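Local coordinates for GP37 (Pseudomonas phage phikz, PDB 5FT0), which inhibits the RNA degradosome of the bacterial host, probably by binding the ribonuclease RNase E, at residues Gln13-Leu18 with Ala80-Tyr85; Phe44-Thr49 with Asn54-Phe59; Asp156-Phe161 with Lys168-Val173. All coordinates share one frame; numbering follows the deposited sequence.

Contact 1: Gln13-Leu18 with Ala80-Tyr85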
loop_
_atom_site.group_PDB
_atom_site.type_symbol
_atom_site.label_atom_id
_atom_site.label_comp_id
_atom_site.label_asym_id
_atom_site.label_seq_id
_atom_site.Cartn_x
_atom_site.Cartn_y
_atom_site.Cartn_z
ATOM N N GLN A 13 -31.854 -3.724 -7.047
ATOM C CA GLN A 13 -32.824 -4.110 -8.067
ATOM C C GLN A 13 -32.133 -4.531 -9.359
ATOM O O GLN A 13 -32.531 -5.515 -9.992
ATOM C CB GLN A 13 -33.799 -2.962 -8.326
ATOM C CG GLN A 13 -34.816 -2.765 -7.212
ATOM C CD GLN A 13 -35.457 -1.392 -7.241
ATOM O OE1 GLN A 13 -35.321 -0.647 -8.213
ATOM N NE2 GLN A 13 -36.159 -1.046 -6.168
ATOM N N ALA A 14 -31.095 -3.797 -9.766
ATOM C CA ALA A 14 -30.324 -4.202 -10.938
ATOM C C ALA A 14 -29.581 -5.508 -10.683
ATOM O O ALA A 14 -29.557 -6.397 -11.541
ATOM C CB ALA A 14 -29.346 -3.095 -11.332
ATOM N N LEU A 15 -28.969 -5.642 -9.502
ATOM C CA LEU A 15 -28.224 -6.857 -9.192
ATOM C C LEU A 15 -29.134 -8.076 -9.107
ATOM O O LEU A 15 -28.704 -9.192 -9.419
ATOM C CB LEU A 15 -27.448 -6.677 -7.888
ATOM C CG LEU A 15 -26.281 -5.689 -7.950
ATOM C CD1 LEU A 15 -25.521 -5.656 -6.633
ATOM C CD2 LEU A 15 -25.354 -6.051 -9.100
ATOM N N SER A 16 -30.392 -7.885 -8.701
ATOM C CA SER A 16 -31.324 -9.000 -8.575
ATOM C C SER A 16 -31.679 -9.625 -9.918
ATOM O O SER A 16 -32.208 -10.742 -9.940
ATOM C CB SER A 16 -32.601 -8.543 -7.866
ATOM O OG SER A 16 -33.341 -7.647 -8.679
ATOM N N LYS A 17 -31.410 -8.943 -11.029
ATOM C CA LYS A 17 -31.643 -9.533 -12.339
ATOM C C LYS A 17 -30.529 -10.480 -12.763
ATOM O O LYS A 17 -30.689 -11.191 -13.760
ATOM C CB LYS A 17 -31.830 -8.428 -13.383
ATOM C CG LYS A 17 -33.133 -7.666 -13.199
ATOM C CD LYS A 17 -33.145 -6.327 -13.911
ATOM C CE LYS A 17 -34.383 -5.532 -13.504
ATOM N NZ LYS A 17 -34.415 -4.178 -14.116
ATOM N N LEU A 18 -29.420 -10.519 -12.026
ATOM C CA LEU A 18 -28.327 -11.433 -12.329
ATOM C C LEU A 18 -28.667 -12.831 -11.825
ATOM O O LEU A 18 -28.925 -13.022 -10.630
ATOM C CB LEU A 18 -27.025 -10.945 -11.700
ATOM C CG LEU A 18 -26.368 -9.705 -12.307
ATOM C CD1 LEU A 18 -25.099 -9.355 -11.548
ATOM C CD2 LEU A 18 -26.064 -9.933 -13.777
ATOM N N ALA A 80 -20.892 -5.386 -12.929
ATOM C CA ALA A 80 -19.675 -6.139 -13.218
ATOM C C ALA A 80 -18.906 -6.461 -11.943
ATOM O O ALA A 80 -18.328 -7.546 -11.815
ATOM C CB ALA A 80 -18.796 -5.360 -14.196
ATOM N N ASP A 81 -18.899 -5.532 -10.982
ATOM C CA ASP A 81 -18.200 -5.757 -9.721
ATOM C C ASP A 81 -18.783 -6.928 -8.938
ATOM O O ASP A 81 -18.070 -7.565 -8.155
ATOM C CB ASP A 81 -18.246 -4.491 -8.865
ATOM C CG ASP A 81 -16.928 -3.750 -8.851
ATOM O OD1 ASP A 81 -15.873 -4.420 -8.842
ATOM O OD2 ASP A 81 -16.945 -2.501 -8.839
ATOM N N ASN A 82 -20.067 -7.220 -9.117
ATOM C CA ASN A 82 -20.723 -8.248 -8.323
ATOM C C ASN A 82 -20.843 -9.584 -9.039
ATOM O O ASN A 82 -21.328 -10.547 -8.435
ATOM C CB ASN A 82 -22.108 -7.765 -7.884
ATOM C CG ASN A 82 -22.035 -6.818 -6.703
ATOM O OD1 ASN A 82 -22.005 -7.250 -5.552
ATOM N ND2 ASN A 82 -21.984 -5.519 -6.983
ATOM N N LEU A 83 -20.409 -9.668 -10.301
ATOM C CA LEU A 83 -20.343 -10.960 -10.978
ATOM C C LEU A 83 -19.444 -11.933 -10.230
ATOM O O LEU A 83 -19.677 -13.146 -10.271
ATOM C CB LEU A 83 -19.840 -10.783 -12.411
ATOM C CG LEU A 83 -20.762 -10.027 -13.363
ATOM C CD1 LEU A 83 -20.093 -9.842 -14.722
ATOM C CD2 LEU A 83 -22.089 -10.758 -13.500
ATOM N N LYS A 84 -18.418 -11.419 -9.546
ATOM C CA LYS A 84 -17.519 -12.260 -8.765
ATOM C C LYS A 84 -18.253 -13.062 -7.700
ATOM O O LYS A 84 -17.756 -14.112 -7.280
ATOM C CB LYS A 84 -16.447 -11.402 -8.092
ATOM C CG LYS A 84 -15.270 -11.058 -8.978
ATOM C CD LYS A 84 -14.420 -9.978 -8.331
ATOM C CE LYS A 84 -15.146 -8.643 -8.350
ATOM N NZ LYS A 84 -14.589 -7.681 -7.363
ATOM N N TYR A 85 -19.414 -12.591 -7.253
ATOM C CA TYR A 85 -20.155 -13.237 -6.180
ATOM C C TYR A 85 -21.282 -14.127 -6.684
ATOM O O TYR A 85 -21.989 -14.727 -5.868
ATOM C CB TYR A 85 -20.700 -12.176 -5.220
ATOM C CG TYR A 85 -19.620 -11.241 -4.725
ATOM C CD1 TYR A 85 -18.537 -11.727 -4.002
ATOM C CD2 TYR A 85 -19.671 -9.880 -4.993
ATOM C CE1 TYR A 85 -17.538 -10.881 -3.551
ATOM C CE2 TYR A 85 -18.677 -9.026 -4.546
ATOM C CZ TYR A 85 -17.614 -9.533 -3.825
ATOM O OH TYR A 85 -16.624 -8.690 -3.377
#
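Leu15 meets Asn82, and Leu18 meets Leu83. Leu15 CD1 lies over the flat face of the Asn82 amide, with Asn82 ND2 at 3.6 Å and Asn82 CG hardly farther. Leu15 CD2 sits off toward the root of that side chain, 3.9 Å from Asn82 CB. The two side chains cross at about a right angle. The amide of Asn82 is turned across its own stem (chi2 -86°), and this presents its flat side to the leucine.

In the second pair one methyl faces a fork. Leu83 CD2 is 3.9 Å from Leu18 CD1 and 4.1 Å from Leu18 CD2. No hydrogen bond crosses the contact, and all four touching residues are buried. The amide of Asn82 is satisfied from outside the two segments. Its ND2 donates to Ile78 O, one turn back in the same helix, and its OD1 accepts from His25 N. These two bonds fix the rotation of the group under Leu15.

The contact joins the C-terminal ends of helices 8-15 and 67-82 and the residues that follow them. The chain makes a type I beta turn from Leu15 to Leu18 as it leaves the first helix. Leu18 N bonds to Leu15 O at 3.0 Å, and the turn brings both leucines to the same side. Next to it, Ser16 OG donates to Gln13 O at 2.6 Å, approaching 33° out of the carbonyl plane. On the other segment, Tyr85 N bonds to Asn82 O at 3.0 Å.

Farther out, Tyr183 of helix 158-187 touches both Leu18 and Leu83. Val223 and Phe225 of strand 220-232 also pack on Leu83. Lys17 forms a salt bridge with Asp219.

Contact 2: Phe44-Thr49 with Asn54-Phe59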
loop_
_atom_site.group_PDB
_atom_site.type_symbol
_atom_site.label_atom_id
_atom_site.label_comp_id
_atom_site.label_asym_id
_atom_site.label_seq_id
_atom_site.Cartn_x
_atom_site.Cartn_y
_atom_site.Cartn_z
ATOM N N PHE A 44 -15.035 12.166 -16.194
ATOM C CA PHE A 44 -14.474 11.702 -14.934
ATOM C C PHE A 44 -15.598 11.604 -13.914
ATOM O O PHE A 44 -16.385 12.542 -13.767
ATOM C CB PHE A 44 -13.379 12.644 -14.432
ATOM C CG PHE A 44 -12.738 12.190 -13.152
ATOM C CD1 PHE A 44 -11.785 11.186 -13.160
ATOM C CD2 PHE A 44 -13.100 12.756 -11.940
ATOM C CE1 PHE A 44 -11.195 10.761 -11.985
ATOM C CE2 PHE A 44 -12.515 12.335 -10.760
ATOM C CZ PHE A 44 -11.562 11.336 -10.781
ATOM N N VAL A 45 -15.672 10.469 -13.221
ATOM C CA VAL A 45 -16.761 10.174 -12.298
ATOM C C VAL A 45 -16.179 9.896 -10.920
ATOM O O VAL A 45 -15.162 9.207 -10.795
ATOM C CB VAL A 45 -17.603 8.976 -12.787
ATOM C CG1 VAL A 45 -18.729 8.672 -11.811
ATOM C CG2 VAL A 45 -18.158 9.249 -14.174
ATOM N N THR A 46 -16.828 10.434 -9.889
ATOM C CA THR A 46 -16.468 10.180 -8.500
ATOM C C THR A 46 -17.686 9.651 -7.758
ATOM O O THR A 46 -18.768 10.241 -7.839
ATOM C CB THR A 46 -15.940 11.448 -7.822
ATOM O OG1 THR A 46 -14.769 11.905 -8.509
ATOM C CG2 THR A 46 -15.595 11.173 -6.365
ATOM N N CYS A 47 -17.507 8.544 -7.039
ATOM C CA CYS A 47 -18.575 7.898 -6.286
ATOM C C CYS A 47 -18.176 7.814 -4.819
ATOM O O CYS A 47 -17.075 7.352 -4.499
ATOM C CB CYS A 47 -18.867 6.498 -6.835
ATOM S SG CYS A 47 -19.331 6.452 -8.577
ATOM N N ALA A 48 -19.069 8.248 -3.931
ATOM C CA ALA A 48 -18.772 8.330 -2.507
ATOM C C ALA A 48 -19.867 7.654 -1.697
ATOM O O ALA A 48 -21.056 7.898 -1.929
ATOM C CB ALA A 48 -18.621 9.787 -2.058
ATOM N N THR A 49 -19.462 6.813 -0.749
ATOM C CA THR A 49 -20.351 6.191 0.225
ATOM C C THR A 49 -19.911 6.566 1.634
ATOM O O THR A 49 -18.901 7.240 1.843
ATOM C CB THR A 49 -20.369 4.665 0.094
ATOM O OG1 THR A 49 -19.083 4.136 0.445
ATOM C CG2 THR A 49 -20.726 4.242 -1.308
ATOM N N ASN A 54 -13.542 6.658 -1.560
ATOM C CA ASN A 54 -14.201 7.037 -2.815
ATOM C C ASN A 54 -13.752 6.120 -3.965
ATOM O O ASN A 54 -12.617 5.632 -3.945
ATOM C CB ASN A 54 -13.830 8.485 -3.231
ATOM C CG ASN A 54 -14.584 9.558 -2.473
ATOM O OD1 ASN A 54 -15.329 9.286 -1.539
ATOM N ND2 ASN A 54 -14.380 10.799 -2.880
ATOM N N THR A 55 -14.595 5.918 -4.983
ATOM C CA THR A 55 -14.184 5.262 -6.222
ATOM C C THR A 55 -14.240 6.247 -7.385
ATOM O O THR A 55 -15.008 7.214 -7.368
ATOM C CB THR A 55 -15.063 4.046 -6.551
ATOM O OG1 THR A 55 -16.423 4.463 -6.734
ATOM C CG2 THR A 55 -15.000 3.007 -5.448
ATOM N N HIS A 56 -13.425 5.986 -8.408
ATOM C CA HIS A 56 -13.300 6.885 -9.549
ATOM C C HIS A 56 -13.325 6.096 -10.851
ATOM O O HIS A 56 -12.809 4.975 -10.920
ATOM C CB HIS A 56 -12.003 7.707 -9.471
ATOM C CG HIS A 56 -11.769 8.343 -8.134
ATOM N ND1 HIS A 56 -11.219 7.658 -7.071
ATOM C CD2 HIS A 56 -12.010 9.599 -7.688
ATOM C CE1 HIS A 56 -11.134 8.464 -6.028
ATOM N NE2 HIS A 56 -11.606 9.647 -6.375
ATOM N N TYR A 57 -13.918 6.692 -11.886
ATOM C CA TYR A 57 -13.966 6.083 -13.208
ATOM C C TYR A 57 -13.724 7.144 -14.273
ATOM O O TYR A 57 -13.939 8.338 -14.052
ATOM C CB TYR A 57 -15.314 5.403 -13.490
ATOM C CG TYR A 57 -15.805 4.453 -12.425
ATOM C CD1 TYR A 57 -15.213 3.210 -12.245
ATOM C CD2 TYR A 57 -16.889 4.786 -11.623
ATOM C CE1 TYR A 57 -15.673 2.332 -11.276
ATOM C CE2 TYR A 57 -17.358 3.914 -10.655
ATOM C CZ TYR A 57 -16.747 2.690 -10.486
ATOM O OH TYR A 57 -17.214 1.823 -9.525
ATOM N N THR A 58 -13.291 6.685 -15.447
ATOM C CA THR A 58 -13.184 7.523 -16.634
ATOM C C THR A 58 -13.694 6.734 -17.828
ATOM O O THR A 58 -13.265 5.597 -18.047
ATOM C CB THR A 58 -11.739 7.980 -16.882
ATOM O OG1 THR A 58 -11.298 8.792 -15.787
ATOM C CG2 THR A 58 -11.640 8.786 -18.176
ATOM N N PHE A 59 -14.614 7.324 -18.590
ATOM C CA PHE A 59 -15.122 6.682 -19.792
ATOM C C PHE A 59 -15.270 7.720 -20.898
ATOM O O PHE A 59 -15.278 8.928 -20.649
ATOM C CB PHE A 59 -16.455 5.957 -19.533
ATOM C CG PHE A 59 -17.622 6.875 -19.269
ATOM C CD1 PHE A 59 -17.917 7.294 -17.981
ATOM C CD2 PHE A 59 -18.443 7.293 -20.306
ATOM C CE1 PHE A 59 -18.999 8.126 -17.735
ATOM C CE2 PHE A 59 -19.523 8.126 -20.068
ATOM C CZ PHE A 59 -19.802 8.541 -18.780
#
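A beta hairpin is formed here by strands 42-48 and 55-59; residues 44-48 run antiparallel to 55-59, at 159°. Val45 pairs with Tyr57, and Cys47 with Thr55, as hydrogen-bonded pairs. Val45 N donates to Tyr57 O at 2.9 Å, and Tyr57 N returns a bond to Val45 O. Cys47 N reaches Thr55 O at 2.8 Å, and Thr55 N bonds back to Cys47 O. Thr46 with His56, between these two, and Phe44 with Thr58, beyond Val45-Tyr57, are non-hydrogen-bonded pairs. Here CA-H...O contacts fill in, such as His56 CA to Val45 O at 3.2 Å.

Phe44, Thr46, His56 and Thr58 share one face. The rings of Phe44 and His56 meet rim to rim, their planes 28° apart, with Phe44 CZ 3.6 Å from His56 CD2. With CG anti to the backbone N (chi1 -178°), the Phe44 ring reaches diagonally toward His56. Its CD1 edge meets Thr58 OG1. Thr46 lies alongside His56, its OG1 turned to CD2 of the imidazole.

Val45, Cys47, Thr55 and Tyr57 occupy the other face. Cys47 SG lies at the edge of the Tyr57 ring, 3.8 Å from Tyr57 CE2, in a sulfur-aromatic contact. Cys47 CB is 3.2 Å from Thr55 OG1. Farther along, Val45 CG2 touches the edge of the Phe59 ring at CE1, 3.8 Å away. Near the turn, Ala48 CB rests against Asn54 OD1, and a cis peptide bond precedes Asn54.

Helix 67-82 covers the Val45 and Cys47 face. Its Val74 touches both residues, Arg77 meets Tyr57, and Tyr73 stacks on Phe59. Strand 30-37 pairs with the other edge of strand 42-48 through Val35, His33 and Ser31, while strand 55-59 is outermost in this four-stranded sheet within the chain.

Contact 3: Asp156-Phe161 with Lys168-Val173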
loop_
_atom_site.group_PDB
_atom_site.type_symbol
_atom_site.label_atom_id
_atom_site.label_comp_id
_atom_site.label_asym_id
_atom_site.label_seq_id
_atom_site.Cartn_x
_atom_site.Cartn_y
_atom_site.Cartn_z
ATOM N N ASP A 156 -9.683 -23.746 -25.963
ATOM C CA ASP A 156 -9.988 -25.173 -26.008
ATOM C C ASP A 156 -8.833 -26.011 -25.478
ATOM O O ASP A 156 -9.054 -27.098 -24.932
ATOM C CB ASP A 156 -10.315 -25.599 -27.441
ATOM C CG ASP A 156 -11.586 -24.969 -27.964
ATOM O OD1 ASP A 156 -12.492 -24.686 -27.151
ATOM O OD2 ASP A 156 -11.678 -24.757 -29.192
ATOM N N ASN A 157 -7.606 -25.519 -25.616
ATOM C CA ASN A 157 -6.407 -26.314 -25.385
ATOM C C ASN A 157 -5.978 -26.174 -23.926
ATOM O O ASN A 157 -5.643 -25.074 -23.473
ATOM C CB ASN A 157 -5.306 -25.861 -26.350
ATOM C CG ASN A 157 -3.977 -26.570 -26.130
ATOM O OD1 ASN A 157 -3.676 -27.058 -25.045
ATOM N ND2 ASN A 157 -3.174 -26.635 -27.186
ATOM N N LEU A 158 -5.966 -27.296 -23.201
ATOM C CA LEU A 158 -5.529 -27.281 -21.807
ATOM C C LEU A 158 -4.022 -27.087 -21.687
ATOM O O LEU A 158 -3.554 -26.471 -20.723
ATOM C CB LEU A 158 -5.952 -28.575 -21.105
ATOM C CG LEU A 158 -5.262 -28.924 -19.783
ATOM C CD1 LEU A 158 -5.731 -28.012 -18.668
ATOM C CD2 LEU A 158 -5.480 -30.379 -19.408
ATOM N N GLU A 159 -3.247 -27.595 -22.653
ATOM C CA GLU A 159 -1.794 -27.467 -22.577
ATOM C C GLU A 159 -1.357 -26.010 -22.595
ATOM O O GLU A 159 -0.315 -25.669 -22.027
ATOM C CB GLU A 159 -1.134 -28.236 -23.724
ATOM N N GLU A 160 -2.132 -25.135 -23.241
ATOM C CA GLU A 160 -1.815 -23.712 -23.180
ATOM C C GLU A 160 -2.085 -23.140 -21.794
ATOM O O GLU A 160 -1.387 -22.216 -21.362
ATOM C CB GLU A 160 -2.597 -22.944 -24.245
ATOM C CG GLU A 160 -2.269 -23.365 -25.669
ATOM C CD GLU A 160 -2.680 -22.328 -26.694
ATOM O OE1 GLU A 160 -2.234 -21.169 -26.577
ATOM O OE2 GLU A 160 -3.443 -22.671 -27.620
ATOM N N PHE A 161 -3.081 -23.675 -21.081
ATOM C CA PHE A 161 -3.248 -23.311 -19.679
ATOM C C PHE A 161 -2.169 -23.943 -18.810
ATOM O O PHE A 161 -1.829 -23.399 -17.754
ATOM C CB PHE A 161 -4.639 -23.711 -19.187
ATOM C CG PHE A 161 -5.719 -22.739 -19.573
ATOM C CD1 PHE A 161 -6.009 -21.651 -18.764
ATOM C CD2 PHE A 161 -6.439 -22.907 -20.745
ATOM C CE1 PHE A 161 -6.997 -20.754 -19.116
ATOM C CE2 PHE A 161 -7.429 -22.011 -21.101
ATOM C CZ PHE A 161 -7.710 -20.934 -20.287
ATOM N N LYS A 168 -0.366 -27.834 -12.048
ATOM C CA LYS A 168 -1.105 -27.932 -10.793
ATOM C C LYS A 168 -2.400 -27.131 -10.836
ATOM O O LYS A 168 -3.396 -27.530 -10.221
ATOM C CB LYS A 168 -0.229 -27.463 -9.628
ATOM C CG LYS A 168 -0.908 -27.512 -8.265
ATOM C CD LYS A 168 0.039 -27.074 -7.157
ATOM C CE LYS A 168 -0.631 -27.134 -5.792
ATOM N NZ LYS A 168 0.309 -26.756 -4.698
ATOM N N ASN A 169 -2.414 -26.019 -11.569
ATOM C CA ASN A 169 -3.547 -25.107 -11.591
ATOM C C ASN A 169 -4.255 -25.067 -12.937
ATOM O O ASN A 169 -5.285 -24.396 -13.054
ATOM C CB ASN A 169 -3.085 -23.691 -11.224
ATOM C CG ASN A 169 -2.138 -23.673 -10.043
ATOM O OD1 ASN A 169 -2.562 -23.712 -8.888
ATOM N ND2 ASN A 169 -0.840 -23.607 -10.330
ATOM N N ALA A 170 -3.738 -25.771 -13.947
ATOM C CA ALA A 170 -4.170 -25.538 -15.322
ATOM C C ALA A 170 -5.657 -25.815 -15.511
ATOM O O ALA A 170 -6.362 -25.030 -16.155
ATOM C CB ALA A 170 -3.344 -26.392 -16.283
ATOM N N ASN A 171 -6.154 -26.924 -14.962
ATOM C CA ASN A 171 -7.549 -27.281 -15.197
ATOM C C ASN A 171 -8.501 -26.410 -14.384
ATOM O O ASN A 171 -9.578 -26.046 -14.872
ATOM C CB ASN A 171 -7.779 -28.760 -14.890
ATOM C CG ASN A 171 -9.160 -29.232 -15.312
ATOM O OD1 ASN A 171 -10.018 -29.510 -14.474
ATOM N ND2 ASN A 171 -9.385 -29.309 -16.619
ATOM N N ASN A 172 -8.131 -26.071 -13.146
ATOM C CA ASN A 172 -8.954 -25.159 -12.359
ATOM C C ASN A 172 -9.050 -23.793 -13.024
ATOM O O ASN A 172 -10.119 -23.171 -13.034
ATOM C CB ASN A 172 -8.387 -25.018 -10.947
ATOM C CG ASN A 172 -8.578 -26.267 -10.110
ATOM O OD1 ASN A 172 -9.554 -26.995 -10.276
ATOM N ND2 ASN A 172 -7.642 -26.517 -9.200
ATOM N N VAL A 173 -7.939 -23.313 -13.590
ATOM C CA VAL A 173 -7.935 -22.009 -14.247
ATOM C C VAL A 173 -8.730 -22.061 -15.546
ATOM O O VAL A 173 -9.491 -21.138 -15.861
ATOM C CB VAL A 173 -6.487 -21.542 -14.477
ATOM C CG1 VAL A 173 -6.456 -20.321 -15.373
ATOM C CG2 VAL A 173 -5.815 -21.238 -13.148
#
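Apolar contacts join the two segments, and Ala170 is at their middle. Leu158 CD1 touches Ala170 CB at 3.7 Å and extends toward Asn171. Leu158 CG is anti to the backbone N (chi1 163°), which carries this branch across to the alanine. Ala170 CB also packs on the backbone of Phe161, 3.7 Å from Phe161 O. Val173 CG1 comes to the edge of the Phe161 ring, 3.7 Å from CD1. Phe153 adds an edge-to-face contact to the same ring.

No hydrogen bond crosses between the segments. The polar bonds are made within each segment or to residues outside them. Asn157 is the N-cap, and its OD1 accepts from Glu160 N at 3.1 Å, with the donor above the amide plane. Asn169 donates through ND2 to Val165 O and accepts at OD1 from Asn100, a residue of the potassium site.

Phe161 and Ala170 have CA atoms only 5.0 Å apart. A straight helix would hold them two and a half turns apart. Range 158-187 is therefore not one continuous helix here: the chain turns back sharply between Phe161 and Ala170, and its capped first turn packs against the start of the next helical part.

In the fold
From the N terminus, helix 8-15 leads into the first segment of contact 1. The chain then builds strands 30-37, 42-48 and 55-59 before helix 67-82 returns to close that loop. Contact 2 is the hairpin within it, so it nests in contact 1. Their centres are about 19 Å apart. Contact 1 joins the ends of helices 8-15 and 67-82, and contact 2 joins two strands of the N-terminal sheet that helix 67-82 covers. Contact 3 follows in series and crosses neither. It closes a tight turn-back at the start of range 158-187, whose later part runs back to meet contact 1 through Tyr183. Contacts 2 and 3 lie on opposite sides of the chain's centre, about 36 Å apart between centres.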